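Local coordinates for protein mevalonate diphosphate decarboxylase (Legionella pneumophila, PDB 3LTO) that probably catalyses the ATP-dependent decarboxylation of mevalonate diphosphate to isopentenyl diphosphate, as in other members of its family, at residues Ile77-Arg82 with Ser112-Leu117; Ala116-Ala121 with Asp137-Leu142; Lys269-Asn272 with Gly277-Val280. All blocks are in the same frame, centred on the assembly; numbering follows the deposited sequence.

Contact 1. Residues Ile77-Arg82 with Ser112-Leu117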
# COMPACT_ATOMS: atom_id res chain seq x y z
N ILE A 77 -8.44 -12.89 20.57
CA ILE A 77 -7.43 -13.88 20.89
C ILE A 77 -6.65 -14.25 19.62
O ILE A 77 -5.41 -14.30 19.63
CB ILE A 77 -8.09 -15.12 21.55
CG1 ILE A 77 -8.48 -14.77 22.99
CG2 ILE A 77 -7.14 -16.32 21.53
CD1 ILE A 77 -9.25 -15.85 23.75
N ASP A 78 -7.35 -14.49 18.52
CA ASP A 78 -6.67 -14.81 17.27
C ASP A 78 -5.63 -13.73 16.93
O ASP A 78 -4.57 -14.03 16.39
CB ASP A 78 -7.66 -14.92 16.10
CG ASP A 78 -8.39 -16.24 16.07
OD1 ASP A 78 -7.97 -17.17 16.79
OD2 ASP A 78 -9.39 -16.34 15.32
N HIS A 79 -5.95 -12.48 17.24
CA HIS A 79 -5.01 -11.40 16.94
C HIS A 79 -3.76 -11.53 17.80
O HIS A 79 -2.66 -11.23 17.34
CB HIS A 79 -5.65 -10.03 17.16
CG HIS A 79 -4.79 -8.89 16.70
ND1 HIS A 79 -4.39 -8.74 15.39
CD2 HIS A 79 -4.22 -7.87 17.39
CE1 HIS A 79 -3.61 -7.68 15.29
NE2 HIS A 79 -3.49 -7.13 16.48
N LEU A 80 -3.91 -11.99 19.04
CA LEU A 80 -2.74 -12.15 19.89
C LEU A 80 -1.91 -13.29 19.32
O LEU A 80 -0.69 -13.17 19.20
CB LEU A 80 -3.14 -12.47 21.34
CG LEU A 80 -1.93 -12.72 22.27
CD1 LEU A 80 -0.98 -11.54 22.16
CD2 LEU A 80 -2.38 -12.92 23.73
N VAL A 81 -2.57 -14.39 18.96
CA VAL A 81 -1.88 -15.55 18.39
C VAL A 81 -1.10 -15.09 17.17
O VAL A 81 0.08 -15.41 17.00
CB VAL A 81 -2.90 -16.64 17.95
CG1 VAL A 81 -2.20 -17.73 17.14
CG2 VAL A 81 -3.57 -17.25 19.18
N ARG A 82 -1.77 -14.31 16.34
CA ARG A 82 -1.17 -13.76 15.13
C ARG A 82 0.09 -12.99 15.49
O ARG A 82 1.13 -13.14 14.85
CB ARG A 82 -2.18 -12.84 14.42
CG ARG A 82 -1.61 -11.99 13.29
CD ARG A 82 -2.69 -11.13 12.62
NE ARG A 82 -3.80 -11.96 12.15
CZ ARG A 82 -5.05 -11.89 12.61
NH1 ARG A 82 -5.38 -11.01 13.54
NH2 ARG A 82 -5.96 -12.74 12.15
N SER A 112 -9.91 0.83 18.91
CA SER A 112 -8.90 1.15 19.92
C SER A 112 -8.46 -0.09 20.69
O SER A 112 -7.31 -0.18 21.11
CB SER A 112 -9.43 2.22 20.89
OG SER A 112 -10.65 1.84 21.49
N SER A 113 -9.35 -1.06 20.86
CA SER A 113 -8.99 -2.28 21.57
C SER A 113 -7.88 -3.03 20.84
O SER A 113 -6.88 -3.40 21.44
CB SER A 113 -10.20 -3.20 21.73
OG SER A 113 -11.18 -2.60 22.56
N PHE A 114 -8.09 -3.27 19.55
CA PHE A 114 -7.10 -3.99 18.76
C PHE A 114 -5.78 -3.22 18.66
O PHE A 114 -4.71 -3.83 18.69
CB PHE A 114 -7.65 -4.31 17.35
CG PHE A 114 -8.59 -5.50 17.33
CD1 PHE A 114 -9.94 -5.35 17.61
CD2 PHE A 114 -8.10 -6.78 17.07
CE1 PHE A 114 -10.79 -6.46 17.63
CE2 PHE A 114 -8.93 -7.89 17.09
CZ PHE A 114 -10.28 -7.73 17.38
N ALA A 115 -5.85 -1.90 18.57
CA ALA A 115 -4.62 -1.10 18.51
C ALA A 115 -3.85 -1.27 19.82
O ALA A 115 -2.63 -1.48 19.80
CB ALA A 115 -4.95 0.38 18.29
N ALA A 116 -4.56 -1.20 20.95
CA ALA A 116 -3.95 -1.37 22.28
C ALA A 116 -3.32 -2.76 22.40
O ALA A 116 -2.20 -2.90 22.88
CB ALA A 116 -5.00 -1.19 23.37
N LEU A 117 -4.05 -3.79 21.98
CA LEU A 117 -3.53 -5.15 22.04
C LEU A 117 -2.26 -5.25 21.19
O LEU A 117 -1.27 -5.85 21.61
CB LEU A 117 -4.57 -6.15 21.51
CG LEU A 117 -4.08 -7.61 21.41
CD1 LEU A 117 -3.48 -8.05 22.74
CD2 LEU A 117 -5.24 -8.51 21.03
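His79 is the hub, pressed against Phe114 and Leu117 one helical turn apart. With CG anti to the backbone N (chi1 -173°), its imidazole reaches out toward helix 110-129. Phe114 turns its edge to the imidazole face in an offset edge-to-face pair, centroids 5.6 Å apart and planes at 66°. His79 CB lies 3.9 Å from Phe114 CE2, while at the imidazole edge His79 CD2 meets the methyl Leu117 CD2 at 3.8 Å. Next comes Leu80, its CD1 4.3 Å from Leu117 CD1. One turn beyond His79, Arg82 folds back and gives a hydrogen bond from NH1 to His79 ND1 (3.1 Å), in plane with both groups. His79 NE2 is hydrogen-bonded to Thr118 OG1, so both ring nitrogens are held and the ring's rotation is fixed; ND1 acting as acceptor is consistent with a proton on NE2. This helix-helix packing of the N-terminal family region brings the axes of the two segments within 10.6 Å, inclined at 28°. Phe76 adds a second edge-to-face partner for Phe114, Leu80 rests on Phe93 and Ile95 of strand 93-99, and Ala115 and Ala116 set helix 110-129 on strand 2-12 of the mixed sheet.

Contact 2. Residues Ala116-Ala121 with Asp137-Leu142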
# COMPACT_ATOMS: atom_id res chain seq x y z
N ALA A 116 -4.56 -1.20 20.95
CA ALA A 116 -3.95 -1.37 22.28
C ALA A 116 -3.32 -2.76 22.40
O ALA A 116 -2.20 -2.90 22.88
CB ALA A 116 -5.00 -1.19 23.37
N LEU A 117 -4.05 -3.79 21.98
CA LEU A 117 -3.53 -5.15 22.04
C LEU A 117 -2.26 -5.25 21.19
O LEU A 117 -1.27 -5.85 21.61
CB LEU A 117 -4.57 -6.15 21.51
CG LEU A 117 -4.08 -7.61 21.41
CD1 LEU A 117 -3.48 -8.05 22.74
CD2 LEU A 117 -5.24 -8.51 21.03
N THR A 118 -2.29 -4.66 20.00
CA THR A 118 -1.13 -4.71 19.13
C THR A 118 0.09 -4.07 19.81
O THR A 118 1.17 -4.65 19.82
CB THR A 118 -1.38 -3.98 17.80
OG1 THR A 118 -2.47 -4.60 17.10
CG2 THR A 118 -0.13 -4.02 16.93
N LYS A 119 -0.11 -2.89 20.37
CA LYS A 119 0.95 -2.16 21.04
C LYS A 119 1.49 -2.91 22.26
O LYS A 119 2.70 -3.03 22.43
CB LYS A 119 0.45 -0.76 21.45
CG LYS A 119 0.05 0.07 20.25
CD LYS A 119 -0.72 1.33 20.62
CE LYS A 119 0.17 2.41 21.20
NZ LYS A 119 -0.57 3.71 21.30
N CYS A 120 0.59 -3.42 23.09
CA CYS A 120 1.02 -4.15 24.28
C CYS A 120 1.75 -5.45 23.92
O CYS A 120 2.79 -5.76 24.49
CB CYS A 120 -0.18 -4.46 25.17
SG CYS A 120 0.26 -5.06 26.81
N ALA A 121 1.20 -6.21 22.97
CA ALA A 121 1.83 -7.47 22.57
C ALA A 121 3.19 -7.20 21.93
O ALA A 121 4.14 -7.96 22.12
CB ALA A 121 0.92 -8.24 21.59
N ASP A 137 4.45 2.13 11.87
CA ASP A 137 3.84 1.66 10.63
C ASP A 137 3.69 0.15 10.58
O ASP A 137 2.70 -0.37 10.07
CB ASP A 137 4.65 2.14 9.42
CG ASP A 137 4.66 3.66 9.28
OD1 ASP A 137 3.91 4.34 10.02
OD2 ASP A 137 5.42 4.18 8.43
N GLU A 138 4.68 -0.56 11.10
CA GLU A 138 4.60 -2.01 11.09
C GLU A 138 3.52 -2.46 12.06
O GLU A 138 2.81 -3.44 11.81
CB GLU A 138 5.94 -2.61 11.51
CG GLU A 138 7.06 -2.24 10.57
CD GLU A 138 8.37 -2.90 10.94
OE1 GLU A 138 8.93 -2.59 12.02
OE2 GLU A 138 8.84 -3.74 10.13
N GLN A 139 3.39 -1.75 13.17
CA GLN A 139 2.39 -2.10 14.16
C GLN A 139 0.98 -1.88 13.63
O GLN A 139 0.08 -2.67 13.89
CB GLN A 139 2.62 -1.29 15.44
CG GLN A 139 3.61 -1.94 16.37
CD GLN A 139 3.87 -1.11 17.60
OE1 GLN A 139 4.90 -0.45 17.71
NE2 GLN A 139 2.92 -1.13 18.54
N ALA A 140 0.81 -0.79 12.89
CA ALA A 140 -0.48 -0.46 12.31
C ALA A 140 -0.88 -1.52 11.30
O ALA A 140 -2.03 -1.96 11.28
CB ALA A 140 -0.43 0.91 11.63
N GLN A 141 0.09 -1.94 10.47
CA GLN A 141 -0.15 -2.95 9.44
C GLN A 141 -0.61 -4.23 10.12
O GLN A 141 -1.55 -4.89 9.66
CB GLN A 141 1.13 -3.21 8.62
CG GLN A 141 2.11 -4.19 9.30
CD GLN A 141 3.52 -4.23 8.69
OE1 GLN A 141 4.38 -4.98 9.18
NE2 GLN A 141 3.75 -3.45 7.64
N LEU A 142 0.04 -4.58 11.23
CA LEU A 142 -0.29 -5.78 11.98
C LEU A 142 -1.69 -5.65 12.58
O LEU A 142 -2.54 -6.53 12.40
CB LEU A 142 0.72 -6.01 13.12
CG LEU A 142 2.12 -6.48 12.75
CD1 LEU A 142 2.99 -6.52 14.00
CD2 LEU A 142 2.04 -7.87 12.12
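Thr118 meets Gln139 where their helices come together, with CA atoms 6.6 Å apart. From Thr118 CB, which is directed at helix 136-144, the side chain forks into a methyl and a hydroxyl. The methyl CG2, anti to the backbone N, goes across to the other helix: it presses on the carbonyl Gln139 O at 3.3 Å, a close approach for a methyl, and lies 4.2 Å from Gln139 CB. A turn further on, Leu142 CB borders the same methyl at 4.4 Å. The other branch, OG1, lies beside the backbone N (chi1 -61°) and is hydrogen-bonded to the carbonyl of Phe114, one turn back in its own helix, to the His79 imidazole, and weakly to Ser143 OG. The buried hydroxyl is thus satisfied while the methyl does the packing. At Lys119, the residue after Thr118, the Gln139 side chain, extended beyond CG, crosses at about a right angle and lays its terminal amide against the lysine CA and CG. Lys119 NZ leads away to bond Gln6 O. In this helix-helix crossing of the N-terminal family region the axes of 116-121 and 137-142 approach to 9.5 Å, inclined at 128°. Phe154, in a loop, touches both Lys119 and Gln139; helix 110-129 lies on the mixed sheet through Cys120 and Ala121 on Leu45 of strand 31-47, and Ala121 also packs on helix 71-87.

Contact 3. Residues Lys269-Asn272 with Gly277-Val280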
# COMPACT_ATOMS: atom_id res chain seq x y z
N LYS A 269 -31.76 22.38 10.73
CA LYS A 269 -32.43 23.66 10.97
C LYS A 269 -31.50 24.57 11.75
O LYS A 269 -31.45 25.77 11.49
CB LYS A 269 -33.73 23.45 11.75
CG LYS A 269 -34.86 22.79 10.97
CD LYS A 269 -36.07 22.52 11.87
CE LYS A 269 -37.23 21.86 11.13
NZ LYS A 269 -37.84 22.78 10.13
N PHE A 270 -30.76 24.01 12.71
CA PHE A 270 -29.83 24.80 13.51
C PHE A 270 -28.80 25.43 12.57
O PHE A 270 -28.51 26.61 12.68
CB PHE A 270 -29.10 23.92 14.54
CG PHE A 270 -28.20 24.69 15.46
CD1 PHE A 270 -28.72 25.40 16.54
CD2 PHE A 270 -26.82 24.72 15.24
CE1 PHE A 270 -27.89 26.13 17.39
CE2 PHE A 270 -25.98 25.45 16.09
CZ PHE A 270 -26.52 26.15 17.17
N TRP A 271 -28.26 24.62 11.65
CA TRP A 271 -27.27 25.07 10.67
C TRP A 271 -27.81 26.19 9.77
O TRP A 271 -27.09 27.14 9.46
CB TRP A 271 -26.82 23.90 9.78
CG TRP A 271 -25.44 23.34 10.09
CD1 TRP A 271 -25.16 22.22 10.82
CD2 TRP A 271 -24.18 23.85 9.64
NE1 TRP A 271 -23.81 22.00 10.85
CE2 TRP A 271 -23.18 22.98 10.14
CE3 TRP A 271 -23.80 24.96 8.87
CZ2 TRP A 271 -21.81 23.19 9.88
CZ3 TRP A 271 -22.43 25.16 8.62
CH2 TRP A 271 -21.46 24.28 9.12
N ASN A 272 -29.06 26.06 9.34
CA ASN A 272 -29.68 27.06 8.47
C ASN A 272 -29.85 28.38 9.21
O ASN A 272 -29.61 29.45 8.66
CB ASN A 272 -31.05 26.58 7.98
CG ASN A 272 -30.96 25.30 7.18
OD1 ASN A 272 -30.18 25.20 6.24
ND2 ASN A 272 -31.78 24.33 7.53
N GLY A 277 -22.31 25.36 12.30
CA GLY A 277 -22.71 24.27 13.17
C GLY A 277 -21.67 23.18 13.27
O GLY A 277 -20.51 23.37 12.92
N PRO A 278 -22.08 21.99 13.72
CA PRO A 278 -21.14 20.87 13.85
C PRO A 278 -21.06 19.97 12.62
O PRO A 278 -21.94 19.95 11.77
CB PRO A 278 -21.71 20.12 15.04
CG PRO A 278 -23.17 20.21 14.78
CD PRO A 278 -23.37 21.66 14.36
N VAL A 279 -19.96 19.23 12.54
CA VAL A 279 -19.79 18.27 11.47
C VAL A 279 -20.45 17.05 12.11
O VAL A 279 -20.28 16.82 13.32
CB VAL A 279 -18.30 18.03 11.17
CG1 VAL A 279 -18.12 16.72 10.42
CG2 VAL A 279 -17.76 19.20 10.34
N VAL A 280 -21.21 16.29 11.33
CA VAL A 280 -21.93 15.14 11.83
C VAL A 280 -21.65 13.85 11.08
O VAL A 280 -21.53 13.84 9.86
CB VAL A 280 -23.46 15.41 11.78
CG1 VAL A 280 -24.23 14.26 12.42
CG2 VAL A 280 -23.77 16.73 12.48
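Trp271 lays a face of its indole on the backbone of Gly277 and uses its ring nitrogen to hold Pro278; these three residues carry most of the contact. A chi1 of -104°, off the staggered positions, swings the indole over the glycine. Gly277 CA sits over the five-membered ring, 3.6 Å from its centroid and 25° off the ring normal, a CH-pi contact. The peptide nitrogen Gly277 N lies above the same indole farther toward the benzo ring, 3.3 Å from Trp271 CZ2. Because glycine has no side chain on the flank turned to the tryptophan, its main chain can lie directly on the ring, with Trp271 CA and Gly277 CA 5.3 Å apart. Its carbonyl oxygen accepts hydrogen bonds from Trp228 NE1 and Gln296 NE2. The polar link of this contact runs from Trp271 NE1 to Pro278 O, short at 2.9 Å and fairly straight (159° at the hydrogen). The acceptor lies close to the indole plane, whereas the donor stands tilted from the carbonyl plane. One N-H thus pins the edge of the indole while its face rests on glycine, which fixes the rotation of the ring. Pro278 CB points away, yet its CD lies 3.6 Å from Trp271 NE1, the pyrrolidine bordering the indole beside the hydrogen bond. The contact closes the short turn from helix 258-274 into strand 279-281, in the C-terminal family region. Tyr232 of helix 228-247 stacks with Trp271, and Thr229 of that helix touches it too; Phe270 makes an edge-to-face pair with Phe303 of helix 297-308. Pro278 lies on Tyr292 of strand 288-292, the antiparallel neighbour to which Val279 is joined through its backbone bonds with Leu291.

How the contacts relate
Contacts 1 and 2 lie in the N-terminal family region, their centres 8 Å apart, and share helix 110-129, with Ala116 and Leu117 common to both. That helix meets helix 71-87 in the first and helix 136-144 in the second, and the His79-Thr118 hydrogen bond joins the two, making one continuous buried cluster beside the mixed sheet. Contact 3 comes later in the chain, in the C-terminal family region, across the chain's centre and about 37 Å from each of the others between centres. It ties a helix to a strand that is outermost, within this chain, in the separate antiparallel sheet. The three therefore sample both halves of a two-part architecture consistent with the GHMP kinase fold.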